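Local coordinates for dual specificity protein phosphatase 8 (Homo sapiens, PDB 4JMK), which probably dephosphorylates phosphotyrosine, phosphoserine and phosphothreonine in protein substrates, negatively regulating mitogen-activated protein kinases, at residues E61-L64 / P65-K69. The protein carries 1 engineered substitution. Residues are numbered along the deposited sequence; the frame is centred on the assembly and turned at random.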
ATOM      1  N   GLU A  61      -7.056   4.321 -14.600  1.00 30.45           N
ATOM      2  CA  GLU A  61      -6.617   5.124 -13.472  1.00 32.98           C
ATOM      3  C   GLU A  61      -5.106   5.030 -13.316  1.00 35.42           C
ATOM      4  O   GLU A  61      -4.465   4.033 -13.665  1.00 29.13           O
ATOM      5  CB  GLU A  61      -7.320   4.703 -12.181  1.00 39.15           C
ATOM      6  CG  GLU A  61      -6.959   5.537 -10.965  1.00 45.11           C
ATOM      7  CD  GLU A  61      -7.550   6.933 -11.000  1.00 47.20           C
ATOM      8  OE1 GLU A  61      -8.667   7.107 -10.477  1.00 42.48           O
ATOM      9  OE2 GLU A  61      -6.902   7.858 -11.537  1.00 56.41           O
ATOM     10  N   LYS A  62      -4.537   6.088 -12.768  1.00 35.30           N
ATOM     11  CA  LYS A  62      -3.105   6.223 -12.752  1.00 28.35           C
ATOM     12  C   LYS A  62      -2.573   6.305 -11.297  1.00 34.17           C
ATOM     13  O   LYS A  62      -2.916   7.221 -10.529  1.00 27.13           O
ATOM     14  CB  LYS A  62      -2.770   7.427 -13.629  1.00 42.42           C
ATOM     15  CG  LYS A  62      -1.416   7.399 -14.284  1.00 58.42           C
ATOM     16  CD  LYS A  62      -0.828   8.806 -14.215  1.00 69.85           C
ATOM     17  CE  LYS A  62      -1.173   9.446 -12.867  1.00 78.14           C
ATOM     18  NZ  LYS A  62      -0.970   8.531 -11.691  1.00 82.70           N
ATOM     19  N   LEU A  63      -1.764   5.325 -10.910  1.00 22.10           N
ATOM     20  CA  LEU A  63      -1.318   5.163  -9.527  1.00 21.66           C
ATOM     21  C   LEU A  63       0.162   5.564  -9.401  1.00 20.48           C
ATOM     22  O   LEU A  63       0.643   5.872  -8.310  1.00 27.51           O
ATOM     23  CB  LEU A  63      -1.501   3.691  -9.125  1.00 29.71           C
ATOM     24  CG  LEU A  63      -0.972   3.130  -7.803  1.00 34.95           C
ATOM     25  CD1 LEU A  63      -1.427   3.962  -6.619  1.00 28.08           C
ATOM     26  CD2 LEU A  63      -1.408   1.674  -7.628  1.00 33.73           C
ATOM     27  N   LEU A  64       0.879   5.555 -10.522  1.00 26.40           N
ATOM     28  CA  LEU A  64       2.348   5.715 -10.537  1.00 26.01           C
ATOM     29  C   LEU A  64       3.013   6.837  -9.695  1.00 20.96           C
ATOM     30  O   LEU A  64       3.928   6.542  -8.891  1.00 28.51           O
ATOM     31  CB  LEU A  64       2.881   5.761 -11.974  1.00 30.12           C
ATOM     32  CG  LEU A  64       3.682   4.562 -12.462  1.00 32.55           C
ATOM     33  CD1 LEU A  64       4.054   4.753 -13.929  1.00 39.66           C
ATOM     34  CD2 LEU A  64       4.927   4.376 -11.610  1.00 22.25           C
ATOM     35  N   PRO A  65       2.570   8.110  -9.860  1.00 30.05           N
ATOM     36  CA  PRO A  65       3.122   9.258  -9.145  1.00 32.69           C
ATOM     37  C   PRO A  65       2.651   9.351  -7.732  1.00 25.22           C
ATOM     38  O   PRO A  65       3.013  10.322  -7.086  1.00 27.14           O
ATOM     39  CB  PRO A  65       2.523  10.450  -9.883  1.00 38.00           C
ATOM     40  CG  PRO A  65       1.232   9.942 -10.313  1.00 35.54           C
ATOM     41  CD  PRO A  65       1.566   8.573 -10.802  1.00 32.89           C
ATOM     42  N   TRP A  66       1.833   8.415  -7.260  1.00 18.19           N
ATOM     43  CA  TRP A  66       1.448   8.398  -5.849  1.00 18.70           C
ATOM     44  C   TRP A  66       2.294   7.411  -5.079  1.00 19.03           C
ATOM     45  O   TRP A  66       2.247   7.389  -3.857  1.00 16.62           O
ATOM     46  CB  TRP A  66      -0.021   7.995  -5.702  1.00 18.51           C
ATOM     47  CG  TRP A  66      -0.974   9.051  -6.153  1.00 20.02           C
ATOM     48  CD1 TRP A  66      -1.734   9.048  -7.290  1.00 28.26           C
ATOM     49  CD2 TRP A  66      -1.289  10.265  -5.462  1.00 28.43           C
ATOM     50  NE1 TRP A  66      -2.495  10.196  -7.353  1.00 28.37           N
ATOM     51  CE2 TRP A  66      -2.239  10.960  -6.243  1.00 32.99           C
ATOM     52  CE3 TRP A  66      -0.857  10.837  -4.261  1.00 30.32           C
ATOM     53  CZ2 TRP A  66      -2.769  12.196  -5.853  1.00 39.56           C
ATOM     54  CZ3 TRP A  66      -1.378  12.063  -3.881  1.00 30.03           C
ATOM     55  CH2 TRP A  66      -2.324  12.728  -4.674  1.00 28.28           C
ATOM     56  N   LEU A  67       3.059   6.587  -5.789  1.00 17.03           N
ATOM     57  CA  LEU A  67       3.777   5.489  -5.138  1.00 18.55           C
ATOM     58  C   LEU A  67       4.881   5.973  -4.202  1.00 19.67           C
ATOM     59  O   LEU A  67       4.969   5.527  -3.065  1.00 19.80           O
ATOM     60  CB  LEU A  67       4.327   4.496  -6.176  1.00 23.24           C
ATOM     61  CG  LEU A  67       3.244   3.699  -6.914  1.00 21.98           C
ATOM     62  CD1 LEU A  67       3.849   2.761  -7.980  1.00 18.04           C
ATOM     63  CD2 LEU A  67       2.394   2.916  -5.914  1.00 24.03           C
ATOM     64  N   ASP A  68       5.711   6.903  -4.656  1.00 23.55           N
ATOM     65  CA  ASP A  68       6.783   7.385  -3.792  1.00 23.68           C
ATOM     66  C   ASP A  68       6.263   8.066  -2.512  1.00 24.40           C
ATOM     67  O   ASP A  68       6.828   7.870  -1.436  1.00 21.80           O
ATOM     68  CB  ASP A  68       7.742   8.295  -4.566  1.00 29.34           C
ATOM     69  CG  ASP A  68       8.757   7.508  -5.398  1.00 38.84           C
ATOM     70  OD1 ASP A  68       9.107   6.355  -5.029  1.00 38.28           O
ATOM     71  OD2 ASP A  68       9.218   8.056  -6.417  1.00 45.52           O
ATOM     72  N   LYS A  69       5.183   8.841  -2.624  1.00 18.91           N
ATOM     73  CA  LYS A  69       4.588   9.492  -1.452  1.00 20.62           C
ATOM     74  C   LYS A  69       3.886   8.506  -0.516  1.00 17.60           C
ATOM     75  O   LYS A  69       3.898   8.684   0.704  1.00 17.57           O
ATOM     76  CB  LYS A  69       3.625  10.610  -1.873  1.00 24.21           C
ATOM     77  CG  LYS A  69       4.335  11.851  -2.406  1.00 40.50           C
ATOM     78  CD  LYS A  69       3.377  13.036  -2.514  1.00 52.39           C
ATOM     79  CE  LYS A  69       4.085  14.302  -2.992  1.00 59.45           C
ATOM     80  NZ  LYS A  69       3.662  14.690  -4.374  1.00 67.23           N
TER
HETATM   81  O   HOH W   1       5.737   7.802  -7.580  1.00 26.77           O
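Leu67 meets two leucines of the incoming loop, one with each branch. Its CD2 lies 3.9 Å from CG of Leu63, the two side chains crossing at about a right angle, while its CD1 comes within 4.1 Å of Leu64 CD2 at a more slanting angle. With CG turned beside its own backbone N (chi1 -68°), the branching carbon of Leu67 also sits close to Leu64 O. An alanine here would remove both methyl branches and would probably leave Leu63 and Leu64 without the side chain that spans them. Trp66 brings the edge of its indole to the loop: CD1 lies 3.9 Å from Lys62 O, which is in the plane of the ring, and CB packs against Leu63 CD1. The bent chain of Lys62 brings CE against CG and CD of Pro65, but the end of that lysine is modelled implausibly close to the proline ring, so its placement is doubtful.

The backbone turns here as it leads into helix 67-79, in the catalytic domain of a dual specificity phosphatase. Two i to i+3 bonds wind it: Trp66 N to Leu63 O at 3.0 Å, and Leu67 N to Leu64 O at 3.2 Å. Leu64 O is gripped again by a water, which donates to it at 2.6 Å and accepts from Asp68 N, so the water links that carbonyl to the backbone N-H four residues on.

Further out, Gln134 of helix 129-148 accepts a bond from Leu63 N, and its amide nitrogen donates to Glu61 O, which Asn130 also holds. Thr97 and Ile98 of helix 94-107 pack on Leu63, whose side chain is about 9 Å from that of Ser88, the engineered replacement at the predicted phosphocysteine position. Ala101 and Tyr138 touch Leu67 from helices 94-107 and 129-148.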